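Salicylaldehyde dehydrogenase NahF (PDB 4JZ6) probably catalyses the NAD(+)-dependent oxidation of salicylaldehyde to salicylate, a step in the breakdown of naphthalene. Local coordinates at residues A[171-176]-A[199-204]. Numbering follows the deposited sequence.
Sequences LAARAI and ALITQC
Ile201 reaches across from helix 195-208 and sets the end of its longer branch against Ala172 and Ala173 on helix 170-181. Its CG1 stands anti to the backbone N (chi1 -172°) and the chain stays extended at the next bond (chi2 172°), which carries CD1 straight out to the neighbouring helix. There Ile201 CD1 meets the Ala172 methyl obliquely, 3.6 Å from Ala172 CB. Ile201 CD1 also lies close to the backbone where Ala172 passes into Ala173, 3.5 Å from Ala173 N. It touches the Ala173 side chain more loosely, with Ile201 CD1 4.0 Å from Ala173 CB. The shorter branch adds a lighter touch, Ile201 CG2 lying 4.1 Å from Ala172 CB, so that the Ala172 methyl faces both branches of the isoleucine. No hydrogen bond links the two segments; the contact is buried and apolar. Their backbones come closest at Ala173 and Ile201, whose CA atoms are 7.6 Å apart, and the isoleucine side chain crosses about half of that separation. Phe188 of strand 186-189 touches Ala172, Ile176, Ile201 and Thr202, tying both helices to the sheet. Leu171, whose CB points away from segment 199-204, touches a bound salicylaldehyde. Helix 170-181 connects strands 159-162 and 186-189, and helix 195-208 connects 186-189 to 215-218; such packing of successive beta-alpha-beta crossover helices is characteristic of the Rossmann-type NAD-binding domain of aldehyde dehydrogenases.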
# COMPACT_ATOMS: atom_id res chain seq x y z
N LEU A 171 -0.72 4.85 20.22
CA LEU A 171 -1.12 5.07 18.84
C LEU A 171 -0.49 6.34 18.26
O LEU A 171 -0.20 6.42 17.06
CB LEU A 171 -2.65 5.13 18.72
CG LEU A 171 -3.35 3.82 19.09
CD1 LEU A 171 -4.83 3.89 18.74
CD2 LEU A 171 -2.69 2.66 18.40
N ALA A 172 -0.27 7.33 19.11
CA ALA A 172 0.48 8.50 18.71
C ALA A 172 1.95 8.12 18.54
O ALA A 172 2.56 8.44 17.52
CB ALA A 172 0.33 9.62 19.75
N ALA A 173 2.49 7.45 19.55
CA ALA A 173 3.91 7.08 19.58
C ALA A 173 4.33 6.34 18.31
O ALA A 173 5.31 6.71 17.67
CB ALA A 173 4.20 6.23 20.79
N ARG A 174 3.56 5.32 17.96
CA ARG A 174 3.81 4.54 16.75
C ARG A 174 3.81 5.44 15.51
O ARG A 174 4.64 5.26 14.61
CB ARG A 174 2.78 3.40 16.64
CG ARG A 174 1.71 3.58 15.56
CD ARG A 174 0.29 3.32 16.03
NE ARG A 174 -0.09 1.91 15.97
CZ ARG A 174 -1.28 1.48 15.54
NH1 ARG A 174 -2.20 2.33 15.12
NH2 ARG A 174 -1.55 0.18 15.54
N ALA A 175 2.92 6.42 15.47
CA ALA A 175 2.75 7.28 14.30
C ALA A 175 3.78 8.41 14.26
O ALA A 175 3.77 9.25 13.36
CB ALA A 175 1.34 7.84 14.25
N ILE A 176 4.68 8.42 15.24
CA ILE A 176 5.74 9.42 15.29
C ILE A 176 7.10 8.73 15.25
O ILE A 176 7.91 9.00 14.37
CB ILE A 176 5.65 10.27 16.57
CG1 ILE A 176 4.31 11.01 16.61
CG2 ILE A 176 6.82 11.24 16.66
CD1 ILE A 176 4.07 11.75 17.90
N ALA A 199 -0.87 16.50 23.31
CA ALA A 199 0.04 17.62 23.49
C ALA A 199 1.20 17.15 24.36
O ALA A 199 2.36 17.46 24.09
CB ALA A 199 -0.67 18.79 24.12
N LEU A 200 0.89 16.37 25.39
CA LEU A 200 1.90 15.86 26.31
C LEU A 200 2.93 14.98 25.60
O LEU A 200 4.14 15.16 25.79
CB LEU A 200 1.27 15.09 27.47
CG LEU A 200 2.28 14.63 28.52
CD1 LEU A 200 3.09 15.81 29.03
CD2 LEU A 200 1.61 13.89 29.67
N ILE A 201 2.46 14.03 24.80
CA ILE A 201 3.38 13.15 24.09
C ILE A 201 4.26 13.99 23.18
O ILE A 201 5.46 13.74 23.06
CB ILE A 201 2.65 12.00 23.32
CG1 ILE A 201 3.65 10.99 22.77
CG2 ILE A 201 1.79 12.54 22.20
CD1 ILE A 201 3.01 9.76 22.19
N THR A 202 3.67 15.01 22.57
CA THR A 202 4.42 15.94 21.75
C THR A 202 5.51 16.61 22.59
O THR A 202 6.67 16.67 22.18
CB THR A 202 3.52 17.03 21.15
OG1 THR A 202 2.47 16.42 20.39
CG2 THR A 202 4.33 17.97 20.25
N GLN A 203 5.12 17.10 23.76
CA GLN A 203 6.06 17.77 24.65
C GLN A 203 7.25 16.86 24.97
O GLN A 203 8.39 17.31 25.00
CB GLN A 203 5.36 18.20 25.94
CG GLN A 203 6.27 19.00 26.87
CD GLN A 203 5.65 19.22 28.23
OE1 GLN A 203 4.45 19.02 28.42
NE2 GLN A 203 6.48 19.63 29.19
N CYS A 204 6.97 15.58 25.20
CA CYS A 204 8.02 14.63 25.46
C CYS A 204 9.04 14.60 24.32
O CYS A 204 10.25 14.67 24.55
CB CYS A 204 7.44 13.24 25.68
SG CYS A 204 6.65 13.06 27.28